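Local coordinates for protein UV damage endonuclease (Sulfolobus acidocaldarius, PDB 3TC3) that probably cuts DNA at ultraviolet-induced and other lesions as a manganese-binding endonuclease of DNA repair, built on a TIM barrel, at residues I79-I84 with K144-L149; H102-I107 with L150-I155; V217-L222 with D235-V240; T266-E271 with A296-K301; N272-V277 with L303-K308. One frame throughout, in Å; residues are numbered along the deposited sequence. Where two conformers were deposited one is given.

Contact 1: I79-I84 with K144-L149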
# COMPACT_ATOMS: atom_id res chain seq x y z
N ILE A 79 1.00 -0.80 -6.34
CA ILE A 79 0.72 0.01 -7.57
C ILE A 79 0.58 1.48 -7.19
O ILE A 79 -0.06 1.84 -6.19
CB ILE A 79 -0.54 -0.49 -8.22
CG1 ILE A 79 -0.30 -1.90 -8.75
CG2 ILE A 79 -0.97 0.46 -9.39
CD1 ILE A 79 -1.59 -2.56 -9.40
N SER A 80 1.23 2.31 -8.00
CA SER A 80 1.19 3.75 -7.74
C SER A 80 -0.23 4.34 -7.80
O SER A 80 -1.02 3.99 -8.71
CB SER A 80 2.04 4.47 -8.83
OG SER A 80 1.85 5.89 -8.67
N SER A 81 -0.54 5.22 -6.87
CA SER A 81 -1.85 5.98 -6.90
C SER A 81 -1.87 6.96 -8.04
O SER A 81 -2.96 7.45 -8.42
CB SER A 81 -2.11 6.68 -5.57
OG SER A 81 -2.13 5.69 -4.55
N ASN A 82 -0.71 7.24 -8.64
CA ASN A 82 -0.73 8.17 -9.82
C ASN A 82 -1.09 7.46 -11.09
O ASN A 82 -1.13 8.10 -12.18
CB ASN A 82 0.67 8.81 -9.97
CG ASN A 82 1.00 9.73 -8.92
OD1 ASN A 82 0.13 10.27 -8.24
ND2 ASN A 82 2.33 10.06 -8.82
N THR A 83 -1.38 6.14 -11.07
CA THR A 83 -1.55 5.34 -12.31
C THR A 83 -2.51 6.08 -13.28
O THR A 83 -2.13 6.26 -14.45
CB THR A 83 -2.10 3.94 -12.00
OG1 THR A 83 -1.01 3.24 -11.33
CG2 THR A 83 -2.44 3.16 -13.28
N ILE A 84 -3.68 6.44 -12.78
CA ILE A 84 -4.59 7.30 -13.61
C ILE A 84 -4.54 8.73 -12.97
O ILE A 84 -5.13 8.96 -11.93
CB ILE A 84 -6.02 6.83 -13.52
CG1 ILE A 84 -6.14 5.33 -13.80
CG2 ILE A 84 -6.93 7.74 -14.50
CD1 ILE A 84 -5.68 4.89 -15.25
N LYS A 144 -12.61 5.40 -3.78
CA LYS A 144 -13.41 4.83 -4.88
C LYS A 144 -12.57 4.68 -6.15
O LYS A 144 -12.61 3.65 -6.82
CB LYS A 144 -14.57 5.79 -5.15
CG LYS A 144 -15.30 5.33 -6.37
CD LYS A 144 -16.47 6.25 -6.68
CE LYS A 144 -17.33 5.62 -7.83
NZ LYS A 144 -16.56 5.58 -9.09
N TYR A 145 -11.67 5.66 -6.44
CA TYR A 145 -10.78 5.46 -7.59
C TYR A 145 -9.84 4.25 -7.42
O TYR A 145 -9.62 3.51 -8.39
CB TYR A 145 -9.92 6.78 -7.80
CG TYR A 145 -8.54 6.57 -8.40
CD1 TYR A 145 -8.34 5.88 -9.60
CD2 TYR A 145 -7.39 7.07 -7.69
CE1 TYR A 145 -7.04 5.63 -10.12
CE2 TYR A 145 -6.14 6.88 -8.23
CZ TYR A 145 -5.98 6.16 -9.44
OH TYR A 145 -4.75 5.89 -9.95
N HIS A 146 -9.34 4.07 -6.21
CA HIS A 146 -8.47 2.90 -6.00
C HIS A 146 -9.19 1.59 -6.20
O HIS A 146 -8.67 0.70 -6.84
CB HIS A 146 -7.84 2.98 -4.58
CG HIS A 146 -6.72 4.02 -4.48
ND1 HIS A 146 -6.94 5.39 -4.56
CD2 HIS A 146 -5.33 3.84 -4.43
CE1 HIS A 146 -5.71 6.02 -4.51
NE2 HIS A 146 -4.76 5.08 -4.41
N ALA A 147 -10.43 1.51 -5.65
CA ALA A 147 -11.25 0.28 -5.83
C ALA A 147 -11.58 0.16 -7.31
O ALA A 147 -11.54 -0.97 -7.85
CB ALA A 147 -12.50 0.44 -5.04
N ASP A 148 -11.94 1.25 -7.96
CA ASP A 148 -12.25 1.14 -9.40
C ASP A 148 -11.03 0.60 -10.19
O ASP A 148 -11.21 -0.09 -11.22
CB ASP A 148 -12.65 2.52 -9.97
CG ASP A 148 -14.06 2.96 -9.54
OD1 ASP A 148 -14.81 2.14 -8.99
OD2 ASP A 148 -14.35 4.15 -9.76
N LEU A 149 -9.83 1.11 -9.84
CA LEU A 149 -8.64 0.69 -10.61
C LEU A 149 -8.44 -0.83 -10.47
O LEU A 149 -8.28 -1.57 -11.47
CB LEU A 149 -7.39 1.48 -10.18
CG LEU A 149 -6.12 1.12 -10.93
CD1 LEU A 149 -6.27 1.54 -12.43
CD2 LEU A 149 -4.93 1.75 -10.29

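Contact 2: H102-I107 with L150-I155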
# COMPACT_ATOMS: atom_id res chain seq x y z
N HIS A 102 -8.62 -2.78 -22.21
CA HIS A 102 -7.66 -3.72 -22.79
C HIS A 102 -6.44 -3.98 -21.94
O HIS A 102 -6.15 -5.10 -21.46
CB HIS A 102 -7.22 -3.15 -24.14
CG HIS A 102 -7.29 -1.62 -24.20
ND1 HIS A 102 -6.27 -0.83 -23.77
CD2 HIS A 102 -8.28 -0.77 -24.66
CE1 HIS A 102 -6.60 0.45 -23.97
NE2 HIS A 102 -7.83 0.49 -24.51
N ILE A 103 -5.66 -2.90 -21.77
CA ILE A 103 -4.40 -2.93 -21.03
C ILE A 103 -4.70 -3.26 -19.56
O ILE A 103 -3.93 -3.99 -18.95
CB ILE A 103 -3.59 -1.60 -21.15
CG1 ILE A 103 -3.47 -1.16 -22.65
CG2 ILE A 103 -2.17 -1.74 -20.49
CD1 ILE A 103 -3.41 0.38 -22.92
N LEU A 104 -5.80 -2.69 -19.00
CA LEU A 104 -6.17 -3.00 -17.59
C LEU A 104 -6.46 -4.49 -17.35
O LEU A 104 -5.92 -5.09 -16.39
CB LEU A 104 -7.30 -2.08 -17.12
CG LEU A 104 -6.96 -0.60 -17.07
CD1 LEU A 104 -8.20 0.34 -16.98
CD2 LEU A 104 -6.03 -0.41 -15.73
N GLY A 105 -7.27 -5.09 -18.22
CA GLY A 105 -7.52 -6.52 -18.16
C GLY A 105 -6.25 -7.35 -18.33
O GLY A 105 -6.07 -8.36 -17.66
N ASP A 106 -5.35 -6.92 -19.22
CA ASP A 106 -4.11 -7.64 -19.54
C ASP A 106 -3.19 -7.70 -18.30
O ASP A 106 -2.66 -8.78 -17.97
CB ASP A 106 -3.39 -6.98 -20.71
CG ASP A 106 -2.00 -7.53 -20.95
OD1 ASP A 106 -1.87 -8.67 -21.44
OD2 ASP A 106 -0.98 -6.85 -20.68
N ILE A 107 -3.09 -6.54 -17.61
CA ILE A 107 -2.24 -6.42 -16.43
C ILE A 107 -2.85 -7.30 -15.35
O ILE A 107 -2.14 -8.06 -14.70
CB ILE A 107 -2.14 -4.96 -15.99
CG1 ILE A 107 -1.16 -4.19 -16.93
CG2 ILE A 107 -1.62 -4.92 -14.49
CD1 ILE A 107 -1.36 -2.65 -16.89
N LEU A 150 -8.48 -1.32 -9.25
CA LEU A 150 -8.34 -2.75 -8.94
C LEU A 150 -9.50 -3.54 -9.60
O LEU A 150 -9.24 -4.63 -10.21
CB LEU A 150 -8.30 -2.92 -7.43
CG LEU A 150 -7.01 -2.22 -6.85
CD1 LEU A 150 -7.11 -2.28 -5.31
CD2 LEU A 150 -5.73 -2.90 -7.27
N ASP A 151 -10.74 -2.99 -9.55
CA ASP A 151 -11.85 -3.67 -10.22
C ASP A 151 -11.60 -3.76 -11.71
O ASP A 151 -11.95 -4.77 -12.34
CB ASP A 151 -13.10 -2.88 -10.00
CG ASP A 151 -13.77 -3.08 -8.68
OD1 ASP A 151 -13.45 -3.99 -7.92
OD2 ASP A 151 -14.72 -2.29 -8.43
N SER A 152 -11.05 -2.74 -12.33
CA SER A 152 -10.87 -2.71 -13.78
C SER A 152 -9.84 -3.72 -14.21
O SER A 152 -9.88 -4.19 -15.37
CB SER A 152 -10.47 -1.30 -14.24
OG SER A 152 -9.08 -1.00 -13.98
N MET A 153 -8.91 -4.06 -13.31
CA MET A 153 -7.91 -5.11 -13.58
C MET A 153 -8.48 -6.51 -13.31
O MET A 153 -7.86 -7.49 -13.71
CB MET A 153 -6.66 -4.91 -12.72
CG MET A 153 -6.01 -3.61 -13.09
SD MET A 153 -4.57 -3.27 -12.05
CE MET A 153 -3.88 -1.83 -12.83
N GLY A 154 -9.66 -6.60 -12.70
CA GLY A 154 -10.23 -7.90 -12.33
C GLY A 154 -9.47 -8.60 -11.22
O GLY A 154 -9.44 -9.84 -11.16
N ILE A 155 -8.85 -7.83 -10.32
CA ILE A 155 -8.17 -8.41 -9.20
C ILE A 155 -8.70 -7.92 -7.85
O ILE A 155 -9.59 -7.02 -7.80
CB ILE A 155 -6.67 -8.08 -9.30
CG1 ILE A 155 -6.44 -6.57 -9.07
CG2 ILE A 155 -6.06 -8.55 -10.70
CD1 ILE A 155 -4.91 -6.17 -9.13

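Contact 3: V217-L222 with D235-V240. With MN (manganese (II) ion), chain C.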
# COMPACT_ATOMS: atom_id res chain seq x y z
N VAL A 217 -5.01 -5.49 9.75
CA VAL A 217 -3.97 -4.56 10.10
C VAL A 217 -2.65 -4.91 9.42
O VAL A 217 -2.15 -6.02 9.56
CB VAL A 217 -3.79 -4.53 11.64
CG1 VAL A 217 -2.67 -3.49 12.07
CG2 VAL A 217 -5.16 -4.22 12.32
N ILE A 218 -2.15 -3.93 8.70
CA ILE A 218 -0.75 -4.03 8.20
C ILE A 218 0.19 -3.52 9.27
O ILE A 218 0.10 -2.34 9.68
CB ILE A 218 -0.55 -3.15 6.93
CG1 ILE A 218 -1.30 -3.74 5.79
CG2 ILE A 218 1.01 -3.11 6.54
CD1 ILE A 218 -1.01 -3.10 4.42
N PHE A 219 1.12 -4.38 9.67
CA PHE A 219 2.19 -3.98 10.60
C PHE A 219 3.36 -3.30 9.94
O PHE A 219 3.91 -3.83 9.00
CB PHE A 219 2.71 -5.29 11.25
CG PHE A 219 3.81 -5.09 12.24
CD1 PHE A 219 3.55 -4.54 13.52
CD2 PHE A 219 5.14 -5.38 11.89
CE1 PHE A 219 4.56 -4.40 14.42
CE2 PHE A 219 6.16 -5.20 12.81
CZ PHE A 219 5.87 -4.69 14.10
N ASP A 220 3.70 -2.13 10.39
CA ASP A 220 4.85 -1.38 9.91
C ASP A 220 5.87 -1.41 11.01
O ASP A 220 5.62 -0.91 12.08
CB ASP A 220 4.44 0.01 9.59
CG ASP A 220 5.59 0.75 9.02
OD1 ASP A 220 6.61 0.96 9.65
OD2 ASP A 220 5.43 1.14 7.80
N ASN A 221 7.00 -2.07 10.71
CA ASN A 221 7.97 -2.32 11.80
C ASN A 221 8.65 -1.01 12.29
O ASN A 221 8.84 -0.89 13.48
CB ASN A 221 8.99 -3.33 11.39
CG ASN A 221 9.90 -2.86 10.31
OD1 ASN A 221 9.49 -2.22 9.32
ND2 ASN A 221 11.20 -3.20 10.48
N LEU A 222 9.02 -0.11 11.39
CA LEU A 222 9.72 1.12 11.85
C LEU A 222 8.72 1.92 12.67
O LEU A 222 9.05 2.40 13.74
CB LEU A 222 10.17 1.90 10.62
CG LEU A 222 10.82 3.27 10.93
CD1 LEU A 222 12.03 3.09 11.80
CD2 LEU A 222 11.20 3.97 9.61
N ASP A 235 5.27 -10.66 19.14
CA ASP A 235 3.95 -10.61 19.73
C ASP A 235 3.05 -9.70 18.85
O ASP A 235 1.88 -10.02 18.62
CB ASP A 235 4.02 -10.09 21.15
CG ASP A 235 4.56 -11.15 22.14
OD1 ASP A 235 4.70 -12.31 21.69
OD2 ASP A 235 4.86 -10.79 23.32
N ALA A 236 3.61 -8.61 18.35
CA ALA A 236 2.78 -7.72 17.57
C ALA A 236 2.43 -8.37 16.29
O ALA A 236 1.25 -8.32 15.86
CB ALA A 236 3.50 -6.37 17.34
N LEU A 237 3.37 -9.06 15.64
CA LEU A 237 3.04 -9.86 14.47
C LEU A 237 1.95 -10.92 14.70
O LEU A 237 1.03 -11.09 13.87
CB LEU A 237 4.32 -10.46 13.91
CG LEU A 237 5.20 -9.36 13.32
CD1 LEU A 237 6.63 -9.86 13.21
CD2 LEU A 237 4.64 -8.95 11.99
N SER A 238 2.03 -11.63 15.81
CA SER A 238 1.11 -12.68 16.04
C SER A 238 -0.29 -12.08 16.18
O SER A 238 -1.26 -12.67 15.73
CB SER A 238 1.47 -13.37 17.33
OG SER A 238 0.42 -14.21 17.69
N LEU A 239 -0.37 -10.96 16.89
CA LEU A 239 -1.65 -10.25 17.08
C LEU A 239 -2.24 -9.81 15.72
O LEU A 239 -3.43 -10.08 15.42
CB LEU A 239 -1.46 -9.05 18.00
CG LEU A 239 -1.33 -9.40 19.51
CD1 LEU A 239 -0.85 -8.14 20.18
CD2 LEU A 239 -2.65 -9.77 20.13
N VAL A 240 -1.41 -9.16 14.91
CA VAL A 240 -1.89 -8.69 13.64
C VAL A 240 -2.25 -9.81 12.67
O VAL A 240 -3.25 -9.72 11.90
CB VAL A 240 -0.81 -7.70 13.08
CG1 VAL A 240 -0.84 -7.76 11.61
CG2 VAL A 240 -0.87 -6.37 13.75
MN MN C . 4.49 1.76 6.21
O HOH W 1 3.17 2.89 4.57

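Contact 4: T266-E271 with A296-K301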
# COMPACT_ATOMS: atom_id res chain seq x y z
N THR A 266 17.51 4.94 2.89
CA THR A 266 17.71 5.04 1.45
C THR A 266 17.96 3.64 0.84
O THR A 266 17.92 3.49 -0.39
CB THR A 266 18.89 6.00 1.11
OG1 THR A 266 19.97 5.78 2.00
CG2 THR A 266 18.38 7.43 1.25
N THR A 267 18.21 2.66 1.71
CA THR A 267 18.33 1.26 1.23
C THR A 267 18.21 0.37 2.46
O THR A 267 18.40 0.87 3.59
CB THR A 267 19.77 1.03 0.58
OG1 THR A 267 19.78 -0.25 -0.12
CG2 THR A 267 20.90 0.99 1.67
N ILE A 268 17.90 -0.90 2.27
CA ILE A 268 17.84 -1.78 3.43
C ILE A 268 19.26 -2.17 3.83
O ILE A 268 20.18 -2.25 3.03
CB ILE A 268 17.02 -3.10 3.24
CG1 ILE A 268 17.59 -3.93 2.07
CG2 ILE A 268 15.53 -2.75 2.97
CD1 ILE A 268 16.81 -5.34 2.09
N ASN A 269 19.42 -2.42 5.14
CA ASN A 269 20.66 -2.98 5.62
C ASN A 269 20.50 -4.51 5.74
O ASN A 269 19.56 -5.01 6.37
CB ASN A 269 20.95 -2.37 7.01
CG ASN A 269 22.18 -2.99 7.65
OD1 ASN A 269 22.15 -4.11 8.15
ND2 ASN A 269 23.28 -2.27 7.57
N GLU A 270 21.40 -5.22 5.08
CA GLU A 270 21.19 -6.67 4.99
C GLU A 270 21.18 -7.32 6.35
O GLU A 270 20.41 -8.28 6.55
CB GLU A 270 22.28 -7.33 4.12
CG GLU A 270 22.41 -8.85 4.35
CD GLU A 270 23.37 -9.56 3.41
OE1 GLU A 270 24.10 -8.87 2.65
OE2 GLU A 270 23.34 -10.79 3.36
N GLU A 271 22.04 -6.88 7.28
CA GLU A 271 22.02 -7.56 8.57
C GLU A 271 20.73 -7.24 9.36
O GLU A 271 20.22 -8.10 10.09
CB GLU A 271 23.29 -7.16 9.38
CG GLU A 271 24.62 -6.98 8.50
CD GLU A 271 24.95 -8.22 7.76
OE1 GLU A 271 24.72 -9.27 8.39
OE2 GLU A 271 25.40 -8.17 6.56
N ALA A 296 14.75 -4.62 -3.16
CA ALA A 296 14.00 -5.84 -3.36
C ALA A 296 14.92 -6.96 -3.84
O ALA A 296 14.76 -8.10 -3.38
CB ALA A 296 12.90 -5.61 -4.37
N LEU A 297 15.90 -6.60 -4.67
CA LEU A 297 16.90 -7.61 -5.08
C LEU A 297 17.72 -8.11 -3.94
O LEU A 297 17.97 -9.32 -3.88
CB LEU A 297 17.80 -7.11 -6.21
CG LEU A 297 16.99 -6.84 -7.49
CD1 LEU A 297 17.89 -6.15 -8.48
CD2 LEU A 297 16.39 -8.13 -8.07
N LYS A 298 18.10 -7.22 -3.00
CA LYS A 298 18.92 -7.63 -1.85
C LYS A 298 18.02 -8.55 -1.02
O LYS A 298 18.47 -9.62 -0.53
CB LYS A 298 19.31 -6.40 -1.04
CG LYS A 298 20.29 -5.31 -1.63
CD LYS A 298 20.33 -4.07 -0.58
CE LYS A 298 21.46 -3.10 -0.74
NZ LYS A 298 21.39 -2.30 0.54
N ALA A 299 16.71 -8.20 -0.85
CA ALA A 299 15.91 -9.06 0.00
C ALA A 299 15.63 -10.47 -0.60
O ALA A 299 15.60 -11.45 0.14
CB ALA A 299 14.56 -8.32 0.31
N VAL A 300 15.45 -10.54 -1.94
CA VAL A 300 15.22 -11.83 -2.59
C VAL A 300 16.49 -12.71 -2.34
O VAL A 300 16.31 -13.90 -2.00
CB VAL A 300 15.02 -11.57 -4.09
CG1 VAL A 300 15.18 -12.88 -4.89
CG2 VAL A 300 13.66 -11.10 -4.35
N LYS A 301 17.64 -12.10 -2.46
CA LYS A 301 18.93 -12.83 -2.26
C LYS A 301 19.00 -13.40 -0.84
O LYS A 301 19.27 -14.60 -0.70
CB LYS A 301 20.10 -11.92 -2.56
CG LYS A 301 21.47 -12.61 -2.54
CD LYS A 301 22.58 -11.56 -2.37
CE LYS A 301 22.86 -11.40 -0.85
NZ LYS A 301 23.70 -10.22 -0.39

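Contact 5: N272-V277 with L303-K308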
# COMPACT_ATOMS: atom_id res chain seq x y z
N ASN A 272 20.22 -6.00 9.27
CA ASN A 272 18.94 -5.65 9.91
C ASN A 272 17.82 -6.50 9.30
O ASN A 272 16.95 -6.98 10.01
CB ASN A 272 18.63 -4.15 9.78
CG ASN A 272 19.51 -3.31 10.66
OD1 ASN A 272 20.01 -3.77 11.68
ND2 ASN A 272 19.71 -2.08 10.29
N PHE A 273 17.84 -6.63 7.97
CA PHE A 273 16.79 -7.40 7.32
C PHE A 273 16.84 -8.86 7.71
O PHE A 273 15.79 -9.46 7.98
CB PHE A 273 16.87 -7.18 5.77
CG PHE A 273 15.76 -7.86 5.03
CD1 PHE A 273 14.46 -7.38 5.12
CD2 PHE A 273 16.02 -9.04 4.31
CE1 PHE A 273 13.40 -8.08 4.44
CE2 PHE A 273 15.00 -9.70 3.62
CZ PHE A 273 13.69 -9.22 3.67
N ARG A 274 18.07 -9.38 7.72
CA ARG A 274 18.23 -10.79 8.19
C ARG A 274 17.70 -10.95 9.62
O ARG A 274 17.03 -11.96 9.94
CB ARG A 274 19.70 -11.20 8.11
CG ARG A 274 20.13 -11.47 6.70
CD ARG A 274 21.67 -11.66 6.66
NE ARG A 274 22.10 -12.04 5.34
CZ ARG A 274 22.12 -13.29 4.90
NH1 ARG A 274 21.68 -14.29 5.67
NH2 ARG A 274 22.53 -13.49 3.65
N ARG A 275 17.96 -10.01 10.52
CA ARG A 275 17.48 -10.16 11.89
C ARG A 275 15.96 -10.14 11.94
O ARG A 275 15.31 -10.92 12.70
CB ARG A 275 18.02 -9.07 12.77
CG ARG A 275 19.21 -9.50 13.65
CD ARG A 275 19.56 -8.39 14.65
NE ARG A 275 20.63 -7.60 14.06
CZ ARG A 275 20.49 -6.38 13.57
NH1 ARG A 275 19.29 -5.78 13.63
NH2 ARG A 275 21.54 -5.77 13.00
N PHE A 276 15.35 -9.32 11.09
CA PHE A 276 13.92 -9.29 11.01
C PHE A 276 13.32 -10.60 10.48
O PHE A 276 12.34 -11.13 11.03
CB PHE A 276 13.54 -8.11 10.06
CG PHE A 276 12.07 -7.89 9.99
CD1 PHE A 276 11.44 -7.16 11.02
CD2 PHE A 276 11.34 -8.38 8.94
CE1 PHE A 276 10.11 -6.90 11.00
CE2 PHE A 276 9.88 -8.12 8.91
CZ PHE A 276 9.30 -7.46 9.99
N VAL A 277 13.83 -11.08 9.38
CA VAL A 277 13.17 -12.24 8.76
C VAL A 277 13.41 -13.50 9.62
O VAL A 277 12.65 -14.45 9.46
CB VAL A 277 13.62 -12.54 7.33
CG1 VAL A 277 13.15 -11.44 6.35
CG2 VAL A 277 15.04 -12.72 7.25
N LEU A 303 16.38 -13.99 1.23
CA LEU A 303 15.32 -14.97 1.48
C LEU A 303 15.62 -16.31 0.82
O LEU A 303 15.24 -17.33 1.37
CB LEU A 303 13.91 -14.49 1.04
CG LEU A 303 13.47 -13.30 1.87
CD1 LEU A 303 12.23 -12.71 1.31
CD2 LEU A 303 13.18 -13.69 3.28
N LYS A 304 16.30 -16.29 -0.33
CA LYS A 304 16.61 -17.52 -1.05
C LYS A 304 17.62 -18.27 -0.19
O LYS A 304 17.52 -19.50 -0.00
CB LYS A 304 17.21 -17.22 -2.44
CG LYS A 304 16.17 -16.85 -3.49
CD LYS A 304 16.75 -16.28 -4.82
CE LYS A 304 17.27 -17.38 -5.69
NZ LYS A 304 17.36 -16.99 -7.13
N GLU A 305 18.58 -17.54 0.33
CA GLU A 305 19.61 -18.13 1.19
C GLU A 305 19.02 -18.75 2.44
O GLU A 305 19.47 -19.81 2.88
CB GLU A 305 20.72 -17.17 1.46
CG GLU A 305 21.77 -17.77 2.36
CD GLU A 305 22.36 -16.74 3.26
OE1 GLU A 305 22.87 -15.76 2.67
OE2 GLU A 305 22.34 -16.92 4.52
N LEU A 306 17.99 -18.14 2.98
CA LEU A 306 17.33 -18.64 4.17
C LEU A 306 16.19 -19.63 3.87
O LEU A 306 15.45 -20.00 4.78
CB LEU A 306 16.82 -17.45 4.99
CG LEU A 306 17.82 -16.49 5.59
CD1 LEU A 306 17.03 -15.32 6.17
CD2 LEU A 306 18.76 -17.17 6.65
N ASN A 307 16.05 -20.04 2.61
CA ASN A 307 14.96 -20.94 2.17
C ASN A 307 13.58 -20.46 2.58
O ASN A 307 12.71 -21.24 2.93
CB ASN A 307 15.20 -22.37 2.69
CG ASN A 307 16.47 -22.91 2.19
OD1 ASN A 307 16.73 -22.84 0.99
ND2 ASN A 307 17.32 -23.41 3.09
N LYS A 308 13.41 -19.14 2.57
CA LYS A 308 12.14 -18.54 2.94
C LYS A 308 11.54 -17.75 1.82
O LYS A 308 10.59 -16.98 2.06
CB LYS A 308 12.29 -17.64 4.18
CG LYS A 308 12.12 -18.47 5.42
CD LYS A 308 11.63 -17.60 6.54
CE LYS A 308 12.68 -17.37 7.56
NZ LYS A 308 12.15 -17.20 8.95

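Contact 1: I79-I84 with K144-L149
Y145 reaches out from helix 133-153, and the loop of residues 79-84 grips its hydroxyl twice. OH donates to the carbonyl O of S81 at 2.8 Å, standing well above the carbonyl plane, 57° out of it. The same OH accepts from the backbone N of I84 at 3.1 Å, in a nearly straight bond of 168°. The phenol thus pins a residue inside the type I beta turn S80-T83 and the residue just after it. CG of Y145 is roughly anti to the backbone N (chi1 150°), which carries the ring out to the loop.

The tight part is apolar and buried. I84 CB meets Y145 CE1 at 3.7 Å, and I84 CG1 lies 4.0 Å from L149 CD1. T83 crosses L149 at about a right angle, with CB 4.0 Å from CD2. Helix 48-71 backs both I84 and T83.

The other flank is more polar, and S81 and N82 are partly exposed there. S81 OG meets H146 NE2 at 2.7 Å, at the ring edge and in its plane. H146 ND1 is bonded to E142 O, so both nitrogens fix the imidazole's rotation. N82 turns away from the helix and bonds D38 instead. The helix follows barrel strand 117-120. The loop after strand 76-78 is a beta-alpha loop at the TIM barrel's C-terminal end, which holds the manganese about 13 Å from the S81 side chain.

Contact 2: H102-I107 with L150-I155
Within 102-107, L104 is the first residue to touch the end of helix 133-153, and both of its methyls are used. CD1 comes to 3.4 Å from S152 OG, while CD2 lies 3.9 Å from the terminal methyl CE of M153. S152 OG stands between its own backbone N and carbonyl carbon (chi1 78°). From there it bonds back to L149 O, so its polar need is met within its own helix while L104 packs on it. The carbonyl O of L104 is also met from the side by M153. It takes a CA-H...O contact from M153 CA at 3.4 Å, with 149° at the hydrogen.

G105 comes next. Its CA is 4.8 Å from M153 CA, so the two backbones nearly meet. Here main chain lies close to main chain.

One turn on from I103, I107 sets CG2 4.2 Å from M153 SD. The methionine is extended beyond CG (chi2 177°), which brings SD to I107 and the terminal CE near both L104 and I107. L59 of helix 48-71 packs on both of these residues.

Just past M153, G154 takes positive phi and ends its helix in a Schellman motif. The contact joins two outer helices of the barrel. Its chemistry implies adhesion by shape and dispersion, with the CA-H...O contact adding only a weak polar component.

Contact 3: V217-L222 with D235-V240
F219 carries the contact, packing against L237 and A236 of helix 233-241. L237 lies over one face of the ring, offset toward the rim, with its CD2 3.6 Å from F219 CD2. A236 CB approaches F219 CE1 obliquely at 3.7 Å. CG of F219 is anti to the backbone N (chi1 180°), and this swings the ring out from the strand to the helix. Beside it, V217 crosses V240 at about a right angle, CG1 to CG2 at 3.8 Å. An alanine at F219 is likely to open a gap under L237 and A236 and to leave the strand less firmly seated on the helix.

Strand 217-220 and helix 235-240 run nearly antiparallel, at 164°, with axes 8.9 Å apart. This is the packing of a barrel strand against an outer helix that lies beyond it in the chain. Further out, helix 203-213 packs on V217 and F219. The backbone of F219 is bonded to that of D251 in the next strand.

One residue on, D220 points to the other side of the strand. Its OD2 binds the manganese ion at 1.9 Å, along with E195, E288 and a water. Its OD1 accepts from H223 N, capping the helix that starts at N221. The strand therefore divides its chemistry: apolar side chains on the outer face pack on the helix, while D220 on the other face holds the metal.

Contact 4: T266-E271 with A296-K301
K298 and I268 slide past each other in opposite directions where the final helix of the TIM barrel, 293-305, meets the loop leading into helix 270-279. The lysine is extended beyond CG, so its aliphatic part runs alongside the isoleucine, with K298 CD 3.8 Å from I268 CG1. I268 CG1 stands between its backbone N and carbonyl carbon (chi1 58°), and its CD1 reaches A299 CB at 4.1 Å. I268 and A299, both buried, also touch F273.

At the partly exposed end, T267 crosses K298 at about a right angle. T267 OG1 accepts from K298 NZ at 2.7 Å and is also bonded to D291 and S295.

E270 and K301 cross at about a right angle too. Their salt bridge is long and weak, with K301 NZ 3.4 Å from E270 OE1. The stronger partner of E270 is R274.

The amine of K298 has a second acceptor: NZ donates to I268 O at 2.8 Å, in the carbonyl plane, with a C=O...N angle of 157°.

Contact 5: N272-V277 with L303-K308
K308 NZ is bound to two carbonyl oxygens near the end of helix 270-279. It donates to V277 O at 2.8 Å, with a C=O...N angle of 152°, and also to V280 O. The positive amine sits where the helix carbonyls end, so it would probably be favoured by the helix dipole.

R274 and E305 form the second polar link. R274 is extended from CG to NE, and its guanidinium meets the carboxylate with the two planes 30° apart. NH1 donates to OE2 of E305 at 2.9 Å and 161°, coming from above the carboxylate plane. NH2 faces OE1 at a doubtfully short distance. A methionine in place of R274 would probably leave E305 without its charge partner here, and E270, bonded to R274 NE, would lose one too.

These residues join the last two helices around the TIM barrel, 270-279 and 293-305. The second ends in a Schellman motif at N307, and that turn brings K308 back toward V277.

Between the polar links lies an apolar seam. V277 uses both methyls: CG1 meets L303 CD2 at 3.8 Å, and CG2 presses on L306 CD1 at 3.4 Å, tighter than normal carbon contact. L303 CG stands at the edge of the F273 ring, 4.3 Å from CE2, while V277 CG1 lies over one face of that ring.

How the contacts relate
Contacts 1, 2 and 3 are buried, while contacts 4 and 5 are partly buried and nearer the surface. Contacts 1 and 2 share helix 133-153 and touch through L149 with L104 and I79 with M153. Contact 1 adds hydrogen bonds to a loop, whereas contact 2 is nearly all apolar. Contacts 4 and 5 join the same helices, 270-279 and 293-305, and meet where F273 packs on A299 and I268. Both set charged side chains around an apolar middle. Contact 3 alone holds a manganese ligand. It lies across the chain's centre from contacts 1 and 2, and N221 touches F276 of contact 5.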